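Local structure of maleate cis-trans isomerase (Pseudomonas putida, 4FQ5) at residues A[102-105]-A[106-110]; A[116-119]-A[120-124]; A[158-162]-A[163-167]; A[217-221]-A[222-226]. The protein probably catalyses the cis-trans isomerization of the C2-C3 double bond of maleate to yield fumarate. The protein carries 1 engineered substitution. One frame throughout, in Å; residues are numbered along the deposited sequence.

Contact 1 of 4, residues A[102-105]-A[106-110]; sequences ACLV and AIMSM. With MAE (maleic acid), chain C.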
loop_
_atom_site.group_PDB
_atom_site.type_symbol
_atom_site.label_atom_id
_atom_site.label_comp_id
_atom_site.label_asym_id
_atom_site.label_seq_id
_atom_site.Cartn_x
_atom_site.Cartn_y
_atom_site.Cartn_z
ATOM N N ALA A 102 -23.377 3.041 10.837
ATOM C CA ALA A 102 -23.372 2.718 9.405
ATOM C C ALA A 102 -24.731 2.711 8.679
ATOM O O ALA A 102 -24.810 3.125 7.525
ATOM C CB ALA A 102 -22.643 1.405 9.168
ATOM N N CYS A 103 -25.808 2.279 9.310
ATOM C CA CYS A 103 -27.043 2.059 8.557
ATOM C C CYS A 103 -27.967 3.278 8.420
ATOM O O CYS A 103 -28.650 3.692 9.332
ATOM C CB CYS A 103 -27.798 0.873 9.137
ATOM S SG CYS A 103 -29.269 0.352 8.258
ATOM N N LEU A 104 -27.979 3.807 7.219
ATOM C CA LEU A 104 -28.757 4.986 6.831
ATOM C C LEU A 104 -30.255 4.814 7.082
ATOM O O LEU A 104 -30.884 5.674 7.685
ATOM C CB LEU A 104 -28.502 5.284 5.345
ATOM C CG LEU A 104 -29.177 6.293 4.392
ATOM C CD1 LEU A 104 -30.702 6.357 4.442
ATOM C CD2 LEU A 104 -28.568 7.682 4.457
ATOM N N VAL A 105 -30.815 3.705 6.608
ATOM C CA VAL A 105 -32.260 3.503 6.661
ATOM C C VAL A 105 -32.780 3.261 8.091
ATOM O O VAL A 105 -33.918 3.602 8.410
ATOM C CB VAL A 105 -32.728 2.418 5.659
ATOM C CG1 VAL A 105 -32.404 1.011 6.153
ATOM C CG2 VAL A 105 -34.210 2.577 5.359
ATOM N N ALA A 106 -31.935 2.688 8.942
ATOM C CA ALA A 106 -32.292 2.428 10.334
ATOM C C ALA A 106 -32.537 3.742 11.067
ATOM O O ALA A 106 -33.481 3.862 11.854
ATOM C CB ALA A 106 -31.191 1.639 11.018
ATOM N N ILE A 107 -31.690 4.728 10.799
ATOM C CA ILE A 107 -31.863 6.057 11.364
ATOM C C ILE A 107 -33.113 6.739 10.794
ATOM O O ILE A 107 -33.978 7.187 11.548
ATOM C CB ILE A 107 -30.609 6.934 11.148
ATOM C CG1 ILE A 107 -29.424 6.432 11.994
ATOM C CG2 ILE A 107 -30.915 8.402 11.414
ATOM C CD1 ILE A 107 -29.699 6.282 13.481
ATOM N N MET A 108 -33.211 6.800 9.469
ATOM C CA MET A 108 -34.331 7.485 8.825
ATOM C C MET A 108 -35.688 6.826 9.133
ATOM O O MET A 108 -36.690 7.521 9.267
ATOM C CB MET A 108 -34.089 7.659 7.315
ATOM C CG MET A 108 -32.894 8.556 6.980
ATOM S SD MET A 108 -32.809 9.063 5.247
ATOM C CE MET A 108 -31.386 10.143 5.240
ATOM N N SER A 109 -35.700 5.499 9.272
ATOM C CA SER A 109 -36.896 4.729 9.653
ATOM C C SER A 109 -37.535 5.146 10.979
ATOM O O SER A 109 -38.701 4.841 11.230
ATOM C CB SER A 109 -36.547 3.245 9.780
ATOM O OG SER A 109 -36.612 2.603 8.530
ATOM N N MET A 110 -36.759 5.803 11.838
ATOM C CA MET A 110 -37.218 6.132 13.183
ATOM C C MET A 110 -37.967 7.456 13.254
ATOM O O MET A 110 -38.413 7.857 14.318
ATOM C CB MET A 110 -36.042 6.131 14.163
ATOM C CG MET A 110 -35.396 4.769 14.372
ATOM S SD MET A 110 -36.501 3.565 15.137
ATOM C CE MET A 110 -36.759 4.322 16.738
HETATM C C1 MAE C . -27.157 -1.764 5.432
HETATM O O1 MAE C . -26.473 -2.768 5.689
HETATM O O2 MAE C . -27.204 -1.232 4.313
HETATM C C2 MAE C . -27.977 -1.202 6.515
HETATM C C3 MAE C . -28.513 0.006 6.502
HETATM C C4 MAE C . -28.355 0.995 5.412
HETATM O O3 MAE C . -29.346 1.289 4.751
HETATM O O4 MAE C . -27.272 1.548 5.194
#

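Contact 2 of 4, residues A[116-119]-A[120-124]; sequences RVSA and ERLRN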
loop_
_atom_site.group_PDB
_atom_site.type_symbol
_atom_site.label_atom_id
_atom_site.label_comp_id
_atom_site.label_asym_id
_atom_site.label_seq_id
_atom_site.Cartn_x
_atom_site.Cartn_y
_atom_site.Cartn_z
ATOM N N ARG A 116 -30.180 13.483 14.359
ATOM C CA ARG A 116 -29.691 14.356 15.430
ATOM C C ARG A 116 -29.847 13.698 16.796
ATOM O O ARG A 116 -28.943 13.777 17.629
ATOM C CB ARG A 116 -30.414 15.704 15.423
ATOM C CG ARG A 116 -29.563 16.901 15.033
ATOM C CD ARG A 116 -28.909 16.745 13.672
ATOM N NE ARG A 116 -28.573 18.040 13.082
ATOM C CZ ARG A 116 -27.552 18.253 12.255
ATOM N NH1 ARG A 116 -27.342 19.468 11.769
ATOM N NH2 ARG A 116 -26.736 17.259 11.914
ATOM N N VAL A 117 -30.998 13.061 17.016
ATOM C CA VAL A 117 -31.266 12.376 18.274
ATOM C C VAL A 117 -30.208 11.300 18.505
ATOM O O VAL A 117 -29.591 11.246 19.571
ATOM C CB VAL A 117 -32.675 11.737 18.299
ATOM C CG1 VAL A 117 -32.878 10.930 19.577
ATOM C CG2 VAL A 117 -33.749 12.803 18.173
ATOM N N SER A 118 -30.006 10.463 17.487
ATOM C CA SER A 118 -29.061 9.347 17.536
ATOM C C SER A 118 -27.635 9.805 17.833
ATOM O O SER A 118 -26.992 9.268 18.732
ATOM C CB SER A 118 -29.097 8.558 16.224
ATOM O OG SER A 118 -28.166 7.484 16.256
ATOM N N ALA A 119 -27.151 10.795 17.086
ATOM C CA ALA A 119 -25.803 11.337 17.295
ATOM C C ALA A 119 -25.613 11.876 18.720
ATOM O O ALA A 119 -24.610 11.584 19.369
ATOM C CB ALA A 119 -25.495 12.421 16.274
ATOM N N GLU A 120 -26.576 12.659 19.201
ATOM C CA GLU A 120 -26.482 13.241 20.547
ATOM C C GLU A 120 -26.547 12.175 21.643
ATOM O O GLU A 120 -25.793 12.244 22.616
ATOM C CB GLU A 120 -27.532 14.338 20.746
ATOM C CG GLU A 120 -27.176 15.636 20.028
ATOM C CD GLU A 120 -28.370 16.534 19.740
ATOM O OE1 GLU A 120 -28.229 17.767 19.888
ATOM O OE2 GLU A 120 -29.444 16.023 19.353
ATOM N N ARG A 121 -27.403 11.168 21.463
ATOM C CA ARG A 121 -27.532 10.094 22.455
ATOM C C ARG A 121 -26.262 9.248 22.517
ATOM O O ARG A 121 -25.752 8.968 23.601
ATOM C CB ARG A 121 -28.750 9.207 22.176
ATOM C CG ARG A 121 -29.093 8.255 23.320
ATOM C CD ARG A 121 -30.296 7.371 23.001
ATOM N NE ARG A 121 -29.964 6.294 22.061
ATOM C CZ ARG A 121 -30.341 6.236 20.780
ATOM N NH1 ARG A 121 -31.089 7.189 20.228
ATOM N NH2 ARG A 121 -29.960 5.204 20.040
ATOM N N LEU A 122 -25.755 8.853 21.349
ATOM C CA LEU A 122 -24.511 8.085 21.267
ATOM C C LEU A 122 -23.329 8.864 21.833
ATOM O O LEU A 122 -22.508 8.295 22.537
ATOM C CB LEU A 122 -24.221 7.635 19.828
ATOM C CG LEU A 122 -25.222 6.682 19.161
ATOM C CD1 LEU A 122 -24.880 6.515 17.689
ATOM C CD2 LEU A 122 -25.297 5.333 19.859
ATOM N N ARG A 123 -23.251 10.161 21.540
ATOM C CA ARG A 123 -22.198 11.004 22.116
ATOM C C ARG A 123 -22.256 10.987 23.648
ATOM O O ARG A 123 -21.220 10.853 24.308
ATOM C CB ARG A 123 -22.245 12.444 21.572
ATOM C CG ARG A 123 -21.349 13.403 22.345
ATOM C CD ARG A 123 -20.708 14.482 21.490
ATOM N NE ARG A 123 -19.752 15.257 22.287
ATOM C CZ ARG A 123 -18.426 15.256 22.125
ATOM N NH1 ARG A 123 -17.850 14.535 21.169
ATOM N NH2 ARG A 123 -17.670 16.004 22.917
ATOM N N ASN A 124 -23.467 11.108 24.196
ATOM C CA ASN A 124 -23.684 11.058 25.647
ATOM C C ASN A 124 -23.223 9.734 26.247
ATOM O O ASN A 124 -22.552 9.716 27.277
ATOM C CB ASN A 124 -25.161 11.285 25.995
ATOM C CG ASN A 124 -25.604 12.723 25.803
ATOM O OD1 ASN A 124 -24.788 13.648 25.782
ATOM N ND2 ASN A 124 -26.914 12.919 25.683
HETATM O O HOH W 1 -29.343 5.338 17.395
#

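Contact 3 of 4, residues A[158-162]-A[163-167]; sequences TPYMK and PLTEL. With MAE (maleic acid), chain C.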
loop_
_atom_site.group_PDB
_atom_site.type_symbol
_atom_site.label_atom_id
_atom_site.label_comp_id
_atom_site.label_asym_id
_atom_site.label_seq_id
_atom_site.Cartn_x
_atom_site.Cartn_y
_atom_site.Cartn_z
ATOM N N THR A 158 -31.462 3.147 -4.267
ATOM C CA THR A 158 -31.435 2.354 -3.034
ATOM C C THR A 158 -31.648 0.872 -3.360
ATOM O O THR A 158 -32.148 0.546 -4.438
ATOM C CB THR A 158 -32.528 2.789 -2.026
ATOM O OG1 THR A 158 -33.725 2.034 -2.263
ATOM C CG2 THR A 158 -32.836 4.279 -2.111
ATOM N N PRO A 159 -31.271 -0.032 -2.434
ATOM C CA PRO A 159 -31.585 -1.443 -2.613
ATOM C C PRO A 159 -32.848 -1.888 -1.868
ATOM O O PRO A 159 -33.253 -3.048 -1.989
ATOM C CB PRO A 159 -30.372 -2.130 -1.999
ATOM C CG PRO A 159 -29.992 -1.229 -0.871
ATOM C CD PRO A 159 -30.350 0.174 -1.300
ATOM N N TYR A 160 -33.458 -0.971 -1.124
ATOM C CA TYR A 160 -34.544 -1.303 -0.205
ATOM C C TYR A 160 -35.852 -1.646 -0.904
ATOM O O TYR A 160 -36.069 -1.295 -2.067
ATOM C CB TYR A 160 -34.849 -0.139 0.748
ATOM C CG TYR A 160 -33.664 0.602 1.319
ATOM C CD1 TYR A 160 -32.657 -0.060 2.025
ATOM C CD2 TYR A 160 -33.577 1.982 1.188
ATOM C CE1 TYR A 160 -31.586 0.640 2.562
ATOM C CE2 TYR A 160 -32.509 2.685 1.705
ATOM C CZ TYR A 160 -31.523 2.012 2.398
ATOM O OH TYR A 160 -30.472 2.737 2.909
ATOM N N MET A 161 -36.724 -2.317 -0.154
ATOM C CA MET A 161 -38.140 -2.421 -0.493
ATOM C C MET A 161 -38.744 -1.023 -0.637
ATOM O O MET A 161 -38.245 -0.054 -0.059
ATOM C CB MET A 161 -38.879 -3.224 0.579
ATOM C CG MET A 161 -38.327 -4.626 0.802
ATOM S SD MET A 161 -38.039 -5.570 -0.718
ATOM C CE MET A 161 -39.710 -6.019 -1.200
ATOM N N LYS A 162 -39.818 -0.928 -1.412
ATOM C CA LYS A 162 -40.401 0.358 -1.813
ATOM C C LYS A 162 -40.835 1.275 -0.652
ATOM O O LYS A 162 -40.541 2.470 -0.693
ATOM C CB LYS A 162 -41.549 0.121 -2.808
ATOM C CG LYS A 162 -42.191 1.366 -3.396
ATOM C CD LYS A 162 -43.264 0.963 -4.401
ATOM C CE LYS A 162 -44.032 2.167 -4.928
ATOM N NZ LYS A 162 -45.035 1.740 -5.945
ATOM N N PRO A 163 -41.527 0.727 0.377
ATOM C CA PRO A 163 -41.949 1.557 1.528
ATOM C C PRO A 163 -40.781 2.229 2.255
ATOM O O PRO A 163 -40.857 3.406 2.600
ATOM C CB PRO A 163 -42.616 0.542 2.469
ATOM C CG PRO A 163 -43.072 -0.560 1.571
ATOM C CD PRO A 163 -42.037 -0.655 0.487
ATOM N N LEU A 164 -39.721 1.461 2.490
ATOM C CA LEU A 164 -38.497 1.965 3.121
ATOM C C LEU A 164 -37.837 3.052 2.282
ATOM O O LEU A 164 -37.412 4.074 2.822
ATOM C CB LEU A 164 -37.524 0.805 3.365
ATOM C CG LEU A 164 -37.400 0.223 4.777
ATOM C CD1 LEU A 164 -38.580 0.541 5.685
ATOM C CD2 LEU A 164 -37.123 -1.273 4.730
ATOM N N THR A 165 -37.765 2.830 0.966
ATOM C CA THR A 165 -37.225 3.825 0.032
ATOM C C THR A 165 -38.017 5.136 0.115
ATOM O O THR A 165 -37.440 6.232 0.093
ATOM C CB THR A 165 -37.215 3.290 -1.419
ATOM O OG1 THR A 165 -36.424 2.094 -1.484
ATOM C CG2 THR A 165 -36.645 4.323 -2.387
ATOM N N GLU A 166 -39.338 5.005 0.225
ATOM C CA GLU A 166 -40.234 6.152 0.361
ATOM C C GLU A 166 -39.896 6.970 1.595
ATOM O O GLU A 166 -39.823 8.192 1.529
ATOM C CB GLU A 166 -41.677 5.674 0.470
ATOM C CG GLU A 166 -42.623 6.381 -0.470
ATOM C CD GLU A 166 -42.704 5.681 -1.807
ATOM O OE1 GLU A 166 -43.422 4.659 -1.894
ATOM O OE2 GLU A 166 -42.059 6.159 -2.767
ATOM N N LEU A 167 -39.700 6.284 2.721
ATOM C CA LEU A 167 -39.305 6.930 3.975
ATOM C C LEU A 167 -38.025 7.734 3.805
ATOM O O LEU A 167 -37.934 8.864 4.280
ATOM C CB LEU A 167 -39.117 5.892 5.089
ATOM C CG LEU A 167 -40.255 5.540 6.058
ATOM C CD1 LEU A 167 -41.582 5.253 5.362
ATOM C CD2 LEU A 167 -39.849 4.355 6.919
HETATM C C1 MAE C . -27.157 -1.764 5.432
HETATM O O1 MAE C . -26.473 -2.768 5.689
HETATM O O2 MAE C . -27.204 -1.232 4.313
HETATM C C2 MAE C . -27.977 -1.202 6.515
HETATM C C3 MAE C . -28.513 0.006 6.502
HETATM C C4 MAE C . -28.355 0.995 5.412
HETATM O O3 MAE C . -29.346 1.289 4.751
HETATM O O4 MAE C . -27.272 1.548 5.194
#

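Contact 4 of 4, residues A[217-221]-A[222-226]; sequences VISAA and VQMPS. Engineered in segment 217-221: A221 (natural residue Cys). With MAE (maleic acid), chain C.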
loop_
_atom_site.group_PDB
_atom_site.type_symbol
_atom_site.label_atom_id
_atom_site.label_comp_id
_atom_site.label_asym_id
_atom_site.label_seq_id
_atom_site.Cartn_x
_atom_site.Cartn_y
_atom_site.Cartn_z
ATOM N N VAL A 217 -26.979 10.217 -5.764
ATOM C CA VAL A 217 -26.699 9.311 -4.664
ATOM C C VAL A 217 -26.755 7.909 -5.246
ATOM O O VAL A 217 -27.841 7.352 -5.448
ATOM C CB VAL A 217 -27.703 9.477 -3.498
ATOM C CG1 VAL A 217 -27.414 8.475 -2.388
ATOM C CG2 VAL A 217 -27.652 10.896 -2.951
ATOM N N ILE A 218 -25.575 7.360 -5.533
ATOM C CA ILE A 218 -25.443 6.060 -6.188
ATOM C C ILE A 218 -25.876 4.907 -5.274
ATOM O O ILE A 218 -26.282 3.850 -5.755
ATOM C CB ILE A 218 -24.002 5.840 -6.735
ATOM C CG1 ILE A 218 -23.933 4.607 -7.641
ATOM C CG2 ILE A 218 -22.979 5.759 -5.600
ATOM C CD1 ILE A 218 -22.730 4.579 -8.568
ATOM N N SER A 219 -25.766 5.115 -3.962
ATOM C CA SER A 219 -26.310 4.183 -2.977
ATOM C C SER A 219 -26.630 4.931 -1.695
ATOM O O SER A 219 -25.740 5.542 -1.086
ATOM C CB SER A 219 -25.336 3.036 -2.676
ATOM O OG SER A 219 -25.930 2.117 -1.765
ATOM N N ALA A 220 -27.904 4.899 -1.304
ATOM C CA ALA A 220 -28.326 5.432 -0.008
ATOM C C ALA A 220 -28.000 4.421 1.080
ATOM O O ALA A 220 -27.897 4.770 2.253
ATOM C CB ALA A 220 -29.818 5.742 -0.014
ATOM N N ALA A 221 -27.843 3.166 0.679
ATOM C CA ALA A 221 -27.514 2.092 1.599
ATOM C C ALA A 221 -26.018 1.876 1.680
ATOM O O ALA A 221 -25.263 2.171 0.748
ATOM C CB ALA A 221 -28.196 0.805 1.184
ATOM N N VAL A 222 -25.613 1.310 2.800
ATOM C CA VAL A 222 -24.228 1.095 3.107
ATOM C C VAL A 222 -23.825 -0.357 2.799
ATOM O O VAL A 222 -22.641 -0.667 2.679
ATOM C CB VAL A 222 -23.993 1.571 4.559
ATOM C CG1 VAL A 222 -23.313 0.533 5.427
ATOM C CG2 VAL A 222 -23.288 2.919 4.567
ATOM N N GLN A 223 -24.812 -1.237 2.626
ATOM C CA GLN A 223 -24.534 -2.621 2.221
ATOM C C GLN A 223 -24.302 -2.793 0.713
ATOM O O GLN A 223 -23.545 -3.668 0.302
ATOM C CB GLN A 223 -25.640 -3.577 2.689
ATOM C CG GLN A 223 -25.410 -5.050 2.361
ATOM C CD GLN A 223 -24.344 -5.714 3.217
ATOM O OE1 GLN A 223 -23.245 -5.175 3.416
ATOM N NE2 GLN A 223 -24.654 -6.911 3.709
ATOM N N MET A 224 -24.965 -1.981 -0.104
ATOM C CA MET A 224 -24.854 -2.126 -1.551
ATOM C C MET A 224 -23.529 -1.540 -2.032
ATOM O O MET A 224 -23.302 -0.347 -1.872
ATOM C CB MET A 224 -26.019 -1.433 -2.254
ATOM C CG MET A 224 -25.985 -1.619 -3.757
ATOM S SD MET A 224 -27.483 -1.075 -4.584
ATOM C CE MET A 224 -27.382 0.704 -4.445
ATOM N N PRO A 225 -22.649 -2.380 -2.611
ATOM C CA PRO A 225 -21.355 -1.888 -3.101
ATOM C C PRO A 225 -21.539 -0.868 -4.213
ATOM O O PRO A 225 -22.376 -1.059 -5.099
ATOM C CB PRO A 225 -20.668 -3.149 -3.649
ATOM C CG PRO A 225 -21.407 -4.298 -3.065
ATOM C CD PRO A 225 -22.814 -3.828 -2.840
ATOM N N SER A 226 -20.777 0.215 -4.166
ATOM C CA SER A 226 -20.896 1.241 -5.189
ATOM C C SER A 226 -19.574 1.927 -5.479
ATOM O O SER A 226 -19.422 2.554 -6.523
ATOM C CB SER A 226 -21.941 2.284 -4.790
ATOM O OG SER A 226 -21.527 2.991 -3.634
HETATM C C1 MAE C . -27.157 -1.764 5.432
HETATM O O1 MAE C . -26.473 -2.768 5.689
HETATM O O2 MAE C . -27.204 -1.232 4.313
HETATM C C2 MAE C . -27.977 -1.202 6.515
HETATM C C3 MAE C . -28.513 0.006 6.502
HETATM C C4 MAE C . -28.355 0.995 5.412
HETATM O O3 MAE C . -29.346 1.289 4.751
HETATM O O4 MAE C . -27.272 1.548 5.194
#

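Contact 1 of 4, residues A[102-105]-A[106-110]
C103, at the N-cap of the short helix 104-108, meets A106 one turn on, its SG 3.6 Å from A106 CB. The helix follows strand 98-101 of a parallel sheet and presents the predicted nucleophile to the maleate pocket. With SG swung anti to the backbone N (chi1 -175°), C103 is joined covalently to the ligand, SG to C3 of maleic acid measuring 1.9 Å. Two amides of the first turn, L104 N and V105 N, give weak hydrogen bonds to O4 and O3 of the same carboxylate, and the helix start probably favours this anionic group. Further out, L104 CD1 lies 3.5 Å from M108 SD and L104 CD2 3.8 Å from M108 CE, the two side chains crossing at a slant; the backbone bond from M108 N to L104 O is nearly straight (173°). M108 runs extended between helices 138-149 and 162-174; a serine here would probably leave the L104 methyls without their thioether cover and open a gap toward I143 and V168. V105 CG1 lies 3.4 Å from maleic acid O3. The V105 carbonyl takes two donors of S109: V105 O lies 2.7 Å from S109 N and 2.9 Å from S109 OG, the hydroxyl bond being weak.

Contact 2 of 4, residues A[116-119]-A[120-124]
The middle of helix 114-128 supplies this contact, in which four successive backbone bonds, from R116 O to E120 N through A119 O to R123 N, join one turn to the next. The straightest runs from L122 N to S118 O (2.9 Å, 169°). S118 and R121 share a water: it lies 2.7 Å from S118 OG and accepts from R121 NH2, also at 2.7 Å. R121 reaches it by starting out extended and bending at its third torsion (chi3 75°), which brings the guanidinium back along the helix, with V117 CG1 at its edge, 4.2 Å from R121 NH1. Its other nitrogens are engaged as well, NE in a salt bridge with D85 and NH1 with the hydroxyl of Y114, and together these bonds hold the group's rotation. L122 CD1 lies 3.7 Å from S118 OG, beside the hydroxyl. On the exposed side the extended E120 chain runs alongside the R116 carbonyl and brings OE2 2.9 Å from R116 O; both are acceptors, so no hydrogen bond forms, and the carboxylate stays well short of the R116 guanidinium. The turn rests on two elements: R121 and L122 pack against S84 of helix 84-92, L122 also against A88, while S118 touches T137 and L122 touches I135 of strand 135-137.

Contact 3 of 4, residues A[158-162]-A[163-167]
T158 and T165 are joined by their hydroxyls, OG1 to OG1 at 2.8 Å, where strand 153-158 hands over to helix 162-174. Either hydroxyl could be the donor, and T165 OG1 also lies 3.2 Å from M161 O, a second possible acceptor whose claim on the proton is not settled. T158 OG1 accepts besides from Y160 N (3.2 Å), closing an ST turn. A valine in place of T158 would probably leave both the Y160 amide and the T165 hydroxyl without this mate and set the loop ahead of the helix freer to shift. The helix itself opens with the backbone bond from T165 N to M161 O (165°), followed by E166 N to K162 O.

Apolar contacts back this polar core. T158 CG2 lies 3.8 Å from T165 CG2, and Y160 CB rests 3.9 Å from L164 CB. One face of the Y160 ring is covered by P159 CD, 4.0 Å above the plane and over the ring centre.

Among charged groups, K162 and E166 lie side by side and point the same way, but K162 NZ stays 5.2 Å from E166 OE1; the other carboxylate oxygen, OE2, is bonded to Y182 OH.

The ligand is met at the ring's edge. Y160 CG is turned anti to its carbonyl carbon (chi1 -41°), and the ring carries OH to maleic acid, where Y160 OH donates to O3 at 2.6 Å. The loop leaves the C-terminal end of parallel strand 153-158, with M161 at the N-cap position of helix 162-174; alpha/beta folds commonly place their active sites at this edge of the sheet.

Contact 4 of 4, residues A[217-221]-A[222-226]
A221 and V222 meet the ligand side by side. A221 is engineered, an alanine replacing the natural cysteine predicted to act as proton donor, and its CB lies 3.8 Å from O3 of maleic acid. V222 N donates to O4 of one carboxylate at 2.9 Å and, weakly, to O2 of the other, while Q223 N donates to O2 at 2.9 Å. The V222 amide thus reaches both carboxylates of the cis diacid, and the Q223 amide just the one that carries O2. Q223 CB sits 3.2 Å from maleic acid O1, and the side-chain amide beyond it leads elsewhere: NE2 binds the carbonyls of N190 and S37, OE1 the I39 amide, so both the oxygen and the nitrogen of its amide are bonded.

One shell out, S219 holds the A221 carbonyl. Its hydroxyl, carried anti to the backbone N (chi1 -177°), donates to this carbonyl just ahead of the V222 amide, S219 OG to A221 O being 2.6 Å; the donor is tilted 25° from the carbonyl plane. M224 closes over this serine, its chain curling at the third torsion (71°) to set CE 3.4 Å from S219 OG. Beyond, S226 OG lies 3.7 Å from I218 CG2.

The loop follows strand 215-217, paired between strands 153-158 and 241-243. I218, M224 and S226 pack on L201 of helix 201-206, I218 and S226 also touch S243 of strand 241-243, and M224 touches V157 of strand 153-158.

How the contacts relate
The four contacts follow one another in series along the chain and divide between two four-stranded parallel sheets: contacts 1 and 2 accompany the sheet holding strands 98-101 and 135-137, contacts 3 and 4 the sheet holding 153-158 and 215-217. Contacts 1, 3 and 4, their centres about 11 to 13 Å apart, all touch maleic acid and one another, so the ligand lies between the helix start of one sheet and the loops of the other. V105 CB packs 3.5 Å from Y160 CZ, and P159 CD 3.3 Å from A221 CB. Contact 2 stands away from the ligand, its centre about 25 Å from that of contact 3, yet joins contact 1 through I107 CD1, 3.4 Å from S118 OG.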